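Local coordinates for alpha-1,2-mannosidase (Bacteroides thetaiotaomicron, PDB 2WW2), which hydrolyses alpha-mannosidic linkages with inversion at the anomeric carbon, as a calcium-dependent member of glycoside hydrolase family 92, at residues 192-198 against 214-220; 31-35 against 124-128; 90-96 against 145-149; 60-64 against 112-116. All coordinates share one frame; numbering follows the deposited sequence. Where two conformers were deposited one is given.

Contact 1. Residues 192-198 against 214-220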
loop_
_atom_site.group_PDB
_atom_site.type_symbol
_atom_site.label_atom_id
_atom_site.label_comp_id
_atom_site.label_asym_id
_atom_site.label_seq_id
_atom_site.Cartn_x
_atom_site.Cartn_y
_atom_site.Cartn_z
ATOM N N VAL A 192 -0.230 -48.899 -39.745
ATOM C CA VAL A 192 1.001 -48.235 -39.378
ATOM C C VAL A 192 2.034 -48.523 -40.462
ATOM O O VAL A 192 2.549 -49.630 -40.549
ATOM C CB VAL A 192 1.504 -48.757 -38.022
ATOM C CG1 VAL A 192 2.861 -48.143 -37.668
ATOM C CG2 VAL A 192 0.469 -48.473 -36.925
ATOM N N ILE A 193 2.333 -47.529 -41.286
ATOM C CA ILE A 193 3.207 -47.707 -42.445
ATOM C C ILE A 193 4.682 -47.734 -42.065
ATOM O O ILE A 193 5.439 -48.565 -42.579
ATOM C CB ILE A 193 2.990 -46.581 -43.469
ATOM C CG1 ILE A 193 1.502 -46.465 -43.795
ATOM C CG2 ILE A 193 3.805 -46.833 -44.741
ATOM C CD1 ILE A 193 0.846 -47.773 -44.168
ATOM N N GLU A 194 5.093 -46.815 -41.186
ATOM C CA GLU A 194 6.466 -46.796 -40.661
ATOM C C GLU A 194 6.407 -46.491 -39.156
ATOM O O GLU A 194 5.389 -46.020 -38.655
ATOM C CB GLU A 194 7.345 -45.770 -41.408
ATOM C CG GLU A 194 7.441 -46.063 -42.914
ATOM C CD GLU A 194 8.136 -44.967 -43.720
ATOM O OE1 GLU A 194 8.951 -44.218 -43.151
ATOM O OE2 GLU A 194 7.860 -44.856 -44.933
ATOM N N TYR A 195 7.483 -46.791 -38.433
ATOM C CA TYR A 195 7.457 -46.671 -36.983
ATOM C C TYR A 195 8.894 -46.687 -36.486
ATOM O O TYR A 195 9.823 -47.054 -37.217
ATOM C CB TYR A 195 6.677 -47.841 -36.375
ATOM C CG TYR A 195 6.992 -49.131 -37.119
ATOM C CD1 TYR A 195 8.078 -49.912 -36.757
ATOM C CD2 TYR A 195 6.234 -49.520 -38.225
ATOM C CE1 TYR A 195 8.391 -51.074 -37.463
ATOM C CE2 TYR A 195 6.537 -50.670 -38.943
ATOM C CZ TYR A 195 7.615 -51.444 -38.553
ATOM O OH TYR A 195 7.928 -52.586 -39.259
ATOM N N GLY A 196 9.088 -46.268 -35.246
ATOM C CA GLY A 196 10.421 -46.283 -34.660
ATOM C C GLY A 196 10.386 -45.847 -33.212
ATOM O O GLY A 196 9.348 -45.410 -32.695
ATOM N N THR A 197 11.525 -45.960 -32.543
ATOM C CA THR A 197 11.588 -45.597 -31.145
ATOM C C THR A 197 12.676 -44.569 -30.936
ATOM O O THR A 197 13.515 -44.354 -31.805
ATOM C CB THR A 197 11.857 -46.824 -30.255
ATOM O OG1 THR A 197 12.993 -47.537 -30.761
ATOM C CG2 THR A 197 10.649 -47.749 -30.246
ATOM N N TYR A 198 12.667 -43.951 -29.764
ATOM C CA TYR A 198 13.634 -42.924 -29.415
ATOM C C TYR A 198 13.930 -43.141 -27.949
ATOM O O TYR A 198 13.009 -43.355 -27.155
ATOM C CB TYR A 198 13.005 -41.540 -29.652
ATOM C CG TYR A 198 13.760 -40.336 -29.114
ATOM C CD1 TYR A 198 14.852 -39.802 -29.800
ATOM C CD2 TYR A 198 13.335 -39.689 -27.954
ATOM C CE1 TYR A 198 15.523 -38.687 -29.319
ATOM C CE2 TYR A 198 13.993 -38.576 -27.466
ATOM C CZ TYR A 198 15.082 -38.080 -28.149
ATOM O OH TYR A 198 15.734 -36.984 -27.657
ATOM N N TYR A 214 14.209 -41.850 -20.688
ATOM C CA TYR A 214 13.192 -41.130 -21.460
ATOM C C TYR A 214 12.968 -41.923 -22.745
ATOM O O TYR A 214 13.933 -42.229 -23.452
ATOM C CB TYR A 214 13.708 -39.723 -21.797
ATOM C CG TYR A 214 12.757 -38.844 -22.606
ATOM C CD1 TYR A 214 11.375 -38.880 -22.399
ATOM C CD2 TYR A 214 13.251 -37.955 -23.553
ATOM C CE1 TYR A 214 10.507 -38.053 -23.158
ATOM C CE2 TYR A 214 12.413 -37.138 -24.289
ATOM C CZ TYR A 214 11.042 -37.181 -24.085
ATOM O OH TYR A 214 10.234 -36.353 -24.851
ATOM N N THR A 215 11.714 -42.254 -23.061
ATOM C CA THR A 215 11.408 -42.956 -24.308
ATOM C C THR A 215 10.227 -42.327 -25.035
ATOM O O THR A 215 9.291 -41.831 -24.397
ATOM C CB THR A 215 11.065 -44.453 -24.083
ATOM O OG1 THR A 215 9.902 -44.592 -23.248
ATOM C CG2 THR A 215 12.238 -45.199 -23.434
ATOM N N CYS A 216 10.289 -42.365 -26.366
ATOM C CA CYS A 216 9.186 -41.997 -27.239
ATOM C C CYS A 216 9.107 -43.005 -28.385
ATOM O O CYS A 216 10.042 -43.793 -28.628
ATOM C CB CYS A 216 9.391 -40.582 -27.813
ATOM S SG CYS A 216 9.556 -39.242 -26.556
ATOM N N ALA A 217 7.991 -42.987 -29.099
ATOM C CA ALA A 217 7.843 -43.850 -30.270
ATOM C C ALA A 217 7.069 -43.054 -31.275
ATOM O O ALA A 217 6.271 -42.178 -30.898
ATOM C CB ALA A 217 7.086 -45.115 -29.922
ATOM N N TYR A 218 7.304 -43.331 -32.547
ATOM C CA TYR A 218 6.488 -42.705 -33.581
ATOM C C TYR A 218 5.846 -43.754 -34.458
ATOM O O TYR A 218 6.372 -44.849 -34.629
ATOM C CB TYR A 218 7.301 -41.710 -34.428
ATOM C CG TYR A 218 8.104 -42.342 -35.545
ATOM C CD1 TYR A 218 7.505 -42.631 -36.780
ATOM C CD2 TYR A 218 9.449 -42.653 -35.374
ATOM C CE1 TYR A 218 8.231 -43.198 -37.806
ATOM C CE2 TYR A 218 10.178 -43.236 -36.403
ATOM C CZ TYR A 218 9.558 -43.493 -37.614
ATOM O OH TYR A 218 10.268 -44.064 -38.638
ATOM N N LEU A 219 4.696 -43.386 -35.006
ATOM C CA LEU A 219 3.966 -44.177 -35.960
ATOM C C LEU A 219 3.651 -43.244 -37.110
ATOM O O LEU A 219 3.298 -42.088 -36.878
ATOM C CB LEU A 219 2.655 -44.655 -35.337
ATOM C CG LEU A 219 2.881 -45.565 -34.130
ATOM C CD1 LEU A 219 2.767 -44.754 -32.840
ATOM C CD2 LEU A 219 1.879 -46.684 -34.158
ATOM N N LYS A 220 3.818 -43.735 -38.339
ATOM C CA LYS A 220 3.511 -42.958 -39.529
ATOM C C LYS A 220 2.323 -43.592 -40.254
ATOM O O LYS A 220 2.251 -44.822 -40.370
ATOM C CB LYS A 220 4.739 -42.927 -40.448
ATOM C CG LYS A 220 4.615 -42.015 -41.660
ATOM C CD LYS A 220 5.932 -42.069 -42.451
ATOM C CE LYS A 220 6.110 -40.870 -43.362
ATOM N NZ LYS A 220 5.128 -40.884 -44.480
HETATM O O HOH W 1 9.517 -42.678 -41.019
HETATM O O HOH W 2 5.740 -43.478 -45.862
HETATM O O HOH W 3 10.804 -46.449 -39.978
#

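Contact 2. Residues 31-35 against 124-128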
loop_
_atom_site.group_PDB
_atom_site.type_symbol
_atom_site.label_atom_id
_atom_site.label_comp_id
_atom_site.label_asym_id
_atom_site.label_seq_id
_atom_site.Cartn_x
_atom_site.Cartn_y
_atom_site.Cartn_z
ATOM N N ALA A 31 -9.040 -29.600 -18.008
ATOM C CA ALA A 31 -9.147 -31.050 -17.862
ATOM C C ALA A 31 -10.317 -31.657 -18.650
ATOM O O ALA A 31 -11.488 -31.261 -18.494
ATOM C CB ALA A 31 -9.268 -31.406 -16.395
ATOM N N VAL A 32 -9.987 -32.629 -19.487
ATOM C CA VAL A 32 -10.983 -33.457 -20.162
ATOM C C VAL A 32 -11.148 -34.726 -19.318
ATOM O O VAL A 32 -10.177 -35.461 -19.057
ATOM C CB VAL A 32 -10.515 -33.817 -21.567
ATOM C CG1 VAL A 32 -11.535 -34.756 -22.265
ATOM C CG2 VAL A 32 -10.307 -32.539 -22.384
ATOM N N ALA A 33 -12.367 -34.977 -18.844
ATOM C CA ALA A 33 -12.537 -36.032 -17.850
ATOM C C ALA A 33 -14.004 -36.404 -17.709
ATOM O O ALA A 33 -14.862 -35.799 -18.338
ATOM C CB ALA A 33 -12.012 -35.540 -16.468
ATOM N N VAL A 34 -14.276 -37.400 -16.876
ATOM C CA VAL A 34 -15.609 -37.545 -16.287
ATOM C C VAL A 34 -15.404 -37.307 -14.795
ATOM O O VAL A 34 -14.274 -37.341 -14.319
ATOM C CB VAL A 34 -16.273 -38.924 -16.563
ATOM C CG1 VAL A 34 -16.593 -39.085 -18.049
ATOM C CG2 VAL A 34 -15.380 -40.094 -16.079
ATOM N N PRO A 35 -16.489 -37.055 -14.051
ATOM C CA PRO A 35 -16.298 -36.692 -12.647
ATOM C C PRO A 35 -15.493 -37.732 -11.862
ATOM O O PRO A 35 -15.738 -38.941 -11.985
ATOM C CB PRO A 35 -17.740 -36.594 -12.121
ATOM C CG PRO A 35 -18.532 -36.167 -13.368
ATOM C CD PRO A 35 -17.904 -36.968 -14.465
ATOM N N LEU A 124 -10.178 -34.965 -28.502
ATOM C CA LEU A 124 -10.147 -36.112 -27.620
ATOM C C LEU A 124 -11.242 -35.980 -26.572
ATOM O O LEU A 124 -11.571 -34.879 -26.131
ATOM C CB LEU A 124 -8.778 -36.220 -26.934
ATOM C CG LEU A 124 -8.322 -35.044 -26.069
ATOM C CD1 LEU A 124 -7.452 -35.559 -24.969
ATOM C CD2 LEU A 124 -7.568 -33.988 -26.870
ATOM N N SER A 125 -11.766 -37.122 -26.145
ATOM C CA SER A 125 -12.790 -37.179 -25.121
ATOM C C SER A 125 -12.379 -38.300 -24.182
ATOM O O SER A 125 -11.773 -39.277 -24.615
ATOM C CB SER A 125 -14.155 -37.486 -25.764
ATOM O OG SER A 125 -14.617 -36.343 -26.488
ATOM N N ALA A 126 -12.695 -38.167 -22.898
ATOM C CA ALA A 126 -12.226 -39.145 -21.924
ATOM C C ALA A 126 -13.360 -39.978 -21.334
ATOM O O ALA A 126 -14.497 -39.517 -21.235
ATOM C CB ALA A 126 -11.466 -38.425 -20.803
ATOM N N THR A 127 -13.041 -41.195 -20.919
ATOM C CA THR A 127 -13.915 -41.958 -20.055
ATOM C C THR A 127 -13.219 -41.870 -18.691
ATOM O O THR A 127 -12.287 -41.086 -18.547
ATOM C CB THR A 127 -14.013 -43.434 -20.520
ATOM O OG1 THR A 127 -12.709 -44.031 -20.521
ATOM C CG2 THR A 127 -14.612 -43.525 -21.950
ATOM N N SER A 128 -13.640 -42.668 -17.707
ATOM C CA SER A 128 -12.984 -42.661 -16.389
ATOM C C SER A 128 -11.494 -42.987 -16.503
ATOM O O SER A 128 -10.659 -42.365 -15.847
ATOM C CB SER A 128 -13.636 -43.699 -15.462
ATOM O OG SER A 128 -14.970 -43.312 -15.137
HETATM O O HOH W 4 -14.474 -36.499 -21.406
HETATM O O HOH W 5 -11.768 -39.120 -16.563
HETATM O O HOH W 6 -15.187 -41.783 -12.870
#

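Contact 3. Residues 90-96 against 145-149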
loop_
_atom_site.group_PDB
_atom_site.type_symbol
_atom_site.label_atom_id
_atom_site.label_comp_id
_atom_site.label_asym_id
_atom_site.label_seq_id
_atom_site.Cartn_x
_atom_site.Cartn_y
_atom_site.Cartn_z
ATOM N N LYS A 90 9.121 -34.894 -35.043
ATOM C CA LYS A 90 9.976 -34.433 -33.942
ATOM C C LYS A 90 9.685 -35.330 -32.751
ATOM O O LYS A 90 8.515 -35.533 -32.437
ATOM C CB LYS A 90 9.638 -32.988 -33.573
ATOM C CG LYS A 90 9.918 -31.980 -34.695
ATOM C CD LYS A 90 11.417 -31.879 -34.951
ATOM C CE LYS A 90 11.721 -30.839 -36.045
ATOM N NZ LYS A 90 13.183 -30.742 -36.265
ATOM N N MET A 91 10.717 -35.886 -32.108
ATOM C CA MET A 91 10.492 -36.875 -31.048
ATOM C C MET A 91 10.445 -36.257 -29.654
ATOM O O MET A 91 9.484 -36.448 -28.923
ATOM C CB MET A 91 11.570 -37.985 -31.058
ATOM C CG MET A 91 11.668 -38.741 -32.387
ATOM S SD MET A 91 10.076 -39.432 -32.877
ATOM C CE MET A 91 9.834 -40.670 -31.617
ATOM N N SER A 92 11.508 -35.555 -29.283
ATOM C CA SER A 92 11.649 -35.029 -27.924
ATOM C C SER A 92 10.629 -33.942 -27.612
ATOM O O SER A 92 10.295 -33.118 -28.474
ATOM C CB SER A 92 13.059 -34.479 -27.707
ATOM O OG SER A 92 13.155 -33.848 -26.432
ATOM N N HIS A 93 10.122 -33.943 -26.384
ATOM C CA HIS A 93 9.233 -32.866 -25.951
ATOM C C HIS A 93 9.864 -31.473 -26.157
ATOM O O HIS A 93 9.152 -30.487 -26.319
ATOM C CB HIS A 93 8.832 -33.057 -24.482
ATOM C CG HIS A 93 9.920 -32.708 -23.504
ATOM N ND1 HIS A 93 10.929 -33.585 -23.158
ATOM C CD2 HIS A 93 10.161 -31.570 -22.812
ATOM C CE1 HIS A 93 11.729 -33.014 -22.268
ATOM N NE2 HIS A 93 11.289 -31.787 -22.049
ATOM N N LYS A 94 11.200 -31.401 -26.148
ATOM C CA LYS A 94 11.911 -30.131 -26.321
ATOM C C LYS A 94 11.751 -29.591 -27.722
ATOM O O LYS A 94 11.911 -28.399 -27.935
ATOM C CB LYS A 94 13.404 -30.313 -26.050
ATOM C CG LYS A 94 13.725 -30.828 -24.652
ATOM C CD LYS A 94 14.130 -29.694 -23.728
ATOM C CE LYS A 94 14.777 -30.231 -22.455
ATOM N NZ LYS A 94 14.976 -29.135 -21.456
ATOM N N GLU A 95 11.446 -30.474 -28.671
ATOM C CA GLU A 95 11.349 -30.117 -30.080
ATOM C C GLU A 95 9.941 -30.213 -30.693
ATOM O O GLU A 95 9.743 -29.737 -31.810
ATOM C CB GLU A 95 12.280 -31.000 -30.917
ATOM C CG GLU A 95 13.735 -30.727 -30.675
ATOM C CD GLU A 95 14.581 -31.330 -31.759
ATOM O OE1 GLU A 95 14.758 -32.564 -31.743
ATOM O OE2 GLU A 95 15.046 -30.572 -32.640
ATOM N N ARG A 96 8.992 -30.848 -29.999
ATOM C CA ARG A 96 7.618 -30.946 -30.481
ATOM C C ARG A 96 6.892 -29.698 -30.071
ATOM O O ARG A 96 6.366 -29.619 -28.958
ATOM C CB ARG A 96 6.844 -32.131 -29.870
ATOM C CG ARG A 96 7.281 -33.483 -30.309
ATOM C CD ARG A 96 6.314 -34.591 -29.829
ATOM N NE ARG A 96 5.763 -34.362 -28.498
ATOM C CZ ARG A 96 6.238 -34.880 -27.366
ATOM N NH1 ARG A 96 7.318 -35.677 -27.366
ATOM N NH2 ARG A 96 5.624 -34.599 -26.221
ATOM N N VAL A 145 1.995 -39.888 -35.458
ATOM C CA VAL A 145 1.636 -39.699 -34.068
ATOM C C VAL A 145 2.874 -40.063 -33.262
ATOM O O VAL A 145 3.498 -41.098 -33.522
ATOM C CB VAL A 145 0.455 -40.617 -33.671
ATOM C CG1 VAL A 145 0.200 -40.548 -32.149
ATOM C CG2 VAL A 145 -0.802 -40.271 -34.502
ATOM N N VAL A 146 3.232 -39.216 -32.297
ATOM C CA VAL A 146 4.316 -39.513 -31.378
ATOM C C VAL A 146 3.723 -39.839 -30.018
ATOM O O VAL A 146 2.842 -39.113 -29.521
ATOM C CB VAL A 146 5.289 -38.331 -31.214
ATOM C CG1 VAL A 146 6.287 -38.593 -30.056
ATOM C CG2 VAL A 146 6.023 -38.062 -32.532
ATOM N N VAL A 147 4.233 -40.914 -29.421
ATOM C CA VAL A 147 3.874 -41.297 -28.078
ATOM C C VAL A 147 5.096 -41.021 -27.190
ATOM O O VAL A 147 6.215 -41.417 -27.512
ATOM C CB VAL A 147 3.479 -42.776 -27.996
ATOM C CG1 VAL A 147 3.219 -43.179 -26.572
ATOM C CG2 VAL A 147 2.216 -43.064 -28.861
ATOM N N ASP A 148 4.874 -40.308 -26.094
ATOM C CA ASP A 148 5.956 -39.849 -25.233
ATOM C C ASP A 148 5.660 -40.456 -23.872
ATOM O O ASP A 148 4.641 -40.145 -23.254
ATOM C CB ASP A 148 5.963 -38.310 -25.215
ATOM C CG ASP A 148 7.030 -37.721 -24.296
ATOM O OD1 ASP A 148 7.322 -38.321 -23.238
ATOM O OD2 ASP A 148 7.574 -36.645 -24.641
ATOM N N ALA A 149 6.533 -41.365 -23.421
ATOM C CA ALA A 149 6.288 -42.088 -22.179
ATOM C C ALA A 149 6.996 -41.438 -20.990
ATOM O O ALA A 149 7.073 -42.025 -19.904
ATOM C CB ALA A 149 6.688 -43.597 -22.329
#

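Contact 4. Residues 60-64 against 112-116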
loop_
_atom_site.group_PDB
_atom_site.type_symbol
_atom_site.label_atom_id
_atom_site.label_comp_id
_atom_site.label_asym_id
_atom_site.label_seq_id
_atom_site.Cartn_x
_atom_site.Cartn_y
_atom_site.Cartn_z
ATOM N N LEU A 60 2.331 -22.669 -28.446
ATOM C CA LEU A 60 2.971 -23.826 -29.067
ATOM C C LEU A 60 2.585 -25.066 -28.269
ATOM O O LEU A 60 2.801 -25.117 -27.056
ATOM C CB LEU A 60 4.490 -23.674 -29.071
ATOM C CG LEU A 60 5.050 -22.468 -29.859
ATOM C CD1 LEU A 60 6.562 -22.331 -29.625
ATOM C CD2 LEU A 60 4.756 -22.625 -31.344
ATOM N N MET A 61 2.009 -26.050 -28.946
ATOM C CA MET A 61 1.572 -27.256 -28.262
ATOM C C MET A 61 2.600 -28.368 -28.399
ATOM O O MET A 61 3.217 -28.521 -29.443
ATOM C CB MET A 61 0.230 -27.726 -28.813
ATOM C CG MET A 61 -0.387 -28.799 -27.953
ATOM S SD MET A 61 -1.295 -28.087 -26.600
ATOM C CE MET A 61 -2.669 -27.277 -27.462
ATOM N N ARG A 62 2.797 -29.143 -27.327
ATOM C CA ARG A 62 3.772 -30.250 -27.351
ATOM C C ARG A 62 3.134 -31.636 -27.285
ATOM O O ARG A 62 3.750 -32.629 -27.695
ATOM C CB ARG A 62 4.736 -30.175 -26.159
ATOM C CG ARG A 62 5.429 -28.849 -26.004
ATOM C CD ARG A 62 6.501 -28.944 -24.928
ATOM N NE ARG A 62 6.885 -27.601 -24.517
ATOM C CZ ARG A 62 8.116 -27.123 -24.577
ATOM N NH1 ARG A 62 9.112 -27.881 -25.031
ATOM N NH2 ARG A 62 8.346 -25.888 -24.173
ATOM N N GLY A 63 1.938 -31.730 -26.719
ATOM C CA GLY A 63 1.296 -33.041 -26.618
ATOM C C GLY A 63 -0.056 -33.002 -25.935
ATOM O O GLY A 63 -0.502 -31.938 -25.478
ATOM N N PHE A 64 -0.690 -34.171 -25.858
ATOM C CA PHE A 64 -1.914 -34.341 -25.101
ATOM C C PHE A 64 -1.633 -35.373 -24.035
ATOM O O PHE A 64 -1.363 -36.520 -24.341
ATOM C CB PHE A 64 -3.077 -34.736 -26.016
ATOM C CG PHE A 64 -3.342 -33.704 -27.062
ATOM C CD1 PHE A 64 -4.229 -32.662 -26.818
ATOM C CD2 PHE A 64 -2.655 -33.741 -28.276
ATOM C CE1 PHE A 64 -4.454 -31.682 -27.790
ATOM C CE2 PHE A 64 -2.862 -32.775 -29.245
ATOM C CZ PHE A 64 -3.772 -31.740 -29.009
ATOM N N TYR A 112 -11.938 -31.910 -25.866
ATOM C CA TYR A 112 -11.068 -30.811 -26.227
ATOM C C TYR A 112 -10.700 -30.950 -27.701
ATOM O O TYR A 112 -10.239 -32.014 -28.138
ATOM C CB TYR A 112 -9.801 -30.846 -25.363
ATOM C CG TYR A 112 -8.806 -29.748 -25.719
ATOM C CD1 TYR A 112 -8.802 -28.531 -25.039
ATOM C CD2 TYR A 112 -7.881 -29.931 -26.743
ATOM C CE1 TYR A 112 -7.889 -27.509 -25.371
ATOM C CE2 TYR A 112 -6.953 -28.929 -27.077
ATOM C CZ TYR A 112 -6.963 -27.733 -26.385
ATOM O OH TYR A 112 -6.064 -26.758 -26.726
ATOM N N SER A 113 -10.926 -29.887 -28.475
ATOM C CA SER A 113 -10.629 -29.910 -29.908
ATOM C C SER A 113 -9.723 -28.710 -30.239
ATOM O O SER A 113 -9.917 -27.614 -29.709
ATOM C CB SER A 113 -11.930 -29.843 -30.718
ATOM O OG SER A 113 -11.676 -29.765 -32.119
ATOM N N VAL A 114 -8.717 -28.925 -31.075
ATOM C CA VAL A 114 -7.856 -27.821 -31.516
ATOM C C VAL A 114 -7.436 -28.070 -32.960
ATOM O O VAL A 114 -7.257 -29.227 -33.377
ATOM C CB VAL A 114 -6.636 -27.650 -30.584
ATOM C CG1 VAL A 114 -5.729 -28.892 -30.656
ATOM C CG2 VAL A 114 -5.844 -26.380 -30.918
ATOM N N THR A 115 -7.319 -26.998 -33.736
ATOM C CA THR A 115 -6.773 -27.093 -35.088
ATOM C C THR A 115 -5.514 -26.253 -35.110
ATOM O O THR A 115 -5.526 -25.061 -34.741
ATOM C CB THR A 115 -7.777 -26.574 -36.117
ATOM O OG1 THR A 115 -8.991 -27.314 -35.972
ATOM C CG2 THR A 115 -7.240 -26.714 -37.559
ATOM N N PHE A 116 -4.408 -26.883 -35.483
ATOM C CA PHE A 116 -3.136 -26.199 -35.513
ATOM C C PHE A 116 -3.038 -25.275 -36.708
ATOM O O PHE A 116 -3.853 -25.352 -37.636
ATOM C CB PHE A 116 -1.995 -27.233 -35.461
ATOM C CG PHE A 116 -2.010 -28.049 -34.192
ATOM C CD1 PHE A 116 -1.409 -27.563 -33.046
ATOM C CD2 PHE A 116 -2.659 -29.285 -34.142
ATOM C CE1 PHE A 116 -1.424 -28.298 -31.869
ATOM C CE2 PHE A 116 -2.688 -30.030 -32.969
ATOM C CZ PHE A 116 -2.067 -29.530 -31.825
#

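Contact 1. Residues 192-198 against 214-220
The Tyr218 ring lies with one face over the peptide joining Tyr195 to Gly196, its CE2 3.4 Å from Gly196 N. A chi1 of 83°, which sets CG between the backbone N and the carbonyl carbon, folds the ring across onto the other strand, and Gly196 makes room for it: a CB there would collide with CE2. Beyond the ring, Tyr218 OH bonds His205 and two waters, one shared with Glu194 OE1 and the other with Tyr195 O. Replacing Tyr218 with an alanine would probably uncover the Gly196 peptide and leave His205 and both waters without their common hydroxyl. On the same face Glu194 and Lys220 run side by side, joined by a water 2.7 Å from Glu194 OE2 and 3.0 Å from Lys220 NZ. Further along, Tyr198 meets Tyr214 (CE2 to CE2, 3.8 Å) with the ring planes perpendicular. On the other face Leu219 CD2 meets CG2 of Val192, just ahead of the strand, at 3.6 Å. Paired backbone bonds at Gly196-Tyr218 and Tyr198-Cys216 position these groups. Ile193 N reaches Lys220 O while Lys220 N reaches Glu194 O, a classic beta bulge at the end of an antiparallel pair in the beta-sandwich domain of GH92 enzymes.

Contact 2. Residues 31-35 against 124-128
Val32 starts the contact by setting CG1 against the backbone of strand 124-126, 3.7 Å from Ala126 N and 4.0 Å from Ala126 CB. With CG1 anti to the backbone N (chi1 177°), this methyl spans from Leu124 O to Ala126, while CG2 of the same valine packs on Tyr112. Ala33 follows with its backbone: its CA touches Ala126 CB at 3.9 Å, and its own methyl points the other way, to Phe40 and Leu296. Ala33 O accepts from Trp267 NE1, and a water lying nearby takes the Ala126 N-H at 2.9 Å. The loop ahead of strand 40-44 thus runs along the end of strand 121-126 in roughly the same direction, 31° apart, without direct backbone bonds between the two; the polar links run through waters, beside this strand of the N-terminal beta domain. Helix 256-271 covers Ser125 and Thr127, whose side chains point away from the loop. Val34 then straddles the chain where the strand ends. Its CG1 sits by Ala126 O, and CG2 comes within 3.4 Å of Ser128 OG. A second water accepts from Val34 N and donates to Thr127 O, the latter at 2.8 Å. At Pro35 the side chain turns away, but the carbonyl keeps the link: a third water donates to Pro35 O at 3.0 Å and accepts from Ser128 OG at 2.7 Å.

Contact 3. Residues 90-96 against 145-149
Asp148 OD2 is gripped by both terminal nitrogens of Arg96, at 2.9 Å from NH1 and 3.2 Å from NH2, and also bonds Tyr214 OH and Asn48 ND2. This end-on salt bridge fastens the loop between strands 80-86 and 98-108 to strand 143-148 of the N-terminal beta domain. The oxygen lies in the guanidinium plane, but the carboxylate is turned 87° to it; NH1 uses the anti lone pair of OD2 at an N-H...O angle of 157°, and NH2 meets the same anti side, but tilted 31° out of the carboxylate plane. Asp148 OD1 is held by Tyr150 N, helping fix the carboxylate's rotation. The loop itself braces the arginine through Met91 O, which takes a second NH1 proton at 2.8 Å, and His93 CA over one guanidinium face; Arg62 O, on strand 60-67, accepts from NE. A leucine in place of Arg96 would probably leave the buried Asp148 carboxylate without its counter-charge and Met91 O without its donor. Ser92 OG accepts from Lys94 N, an ST turn. Val146 CG1 lies 4.0 Å from Arg96 CD, and Val146 CG2 sits 3.6 Å from Lys90 O, a carbonyl oxygen buried without a polar partner in the model.

Contact 4. Residues 60-64 against 112-116
Tyr112 reaches across to the ring of Phe64. Its CE2 lies 3.8 Å from Phe64 CE1, at the edge of the phenylalanine ring and near its plane, and the two side chains cross at about a right angle. Farther out, Tyr112 OH lies 3.5 Å from the methyl CE of Met61, a contact that rests on one of two conformers and is therefore uncertain. The extended torsion (CG anti to the backbone N, chi1 178°) carries the hydroxyl on to Glu105, which together with His102 binds a sodium ion. Val114 is next on the same face and offers CG1 to the edge of the Phe64 ring, with CZ of Phe64 3.8 Å away. Strands 60-67 and 111-116 do not pair with each other; each is hydrogen-bonded to a different part of strand 98-108, and their facing side chains pack together as part of the hydrophobic interior of the N-terminal beta domain. The first strand is itself interrupted by a classic beta bulge, where Arg62 and Gly63 both face Gln44. Phe116 fills the far end of the core. Its CE1 meets Met61 CB at 3.5 Å, the methionine carbon lying at the edge of the ring and in its plane. Approaching Phe64 from the opposite direction, the Phe116 ring brings CZ to 4.0 Å from Phe64 CZ, while Met83 of strand 80-86 packs against both phenylalanines.

How the contacts relate
From the N terminus, the loop at 31-35 opens contact 2, which closes only at 124-128. Nested within that span, contact 4 joins 60-64 to 112-116. Contact 3 crosses both: its loop 90-96 lies inside each, but its partner 145-149 comes after both have closed. Contact 1 follows in series, closing a short excursion of 15 residues. Neighbours are physically tied. Leu124 N bonds Tyr112 O between contacts 2 and 4, Arg62 bonds the 90-96 loop between contacts 4 and 3, and strands 143-148 and 216-221 pair between contacts 3 and 1. The four thus form a chain of contacts through the N-terminal beta domain, contact 1 lying farthest from the protein's centre.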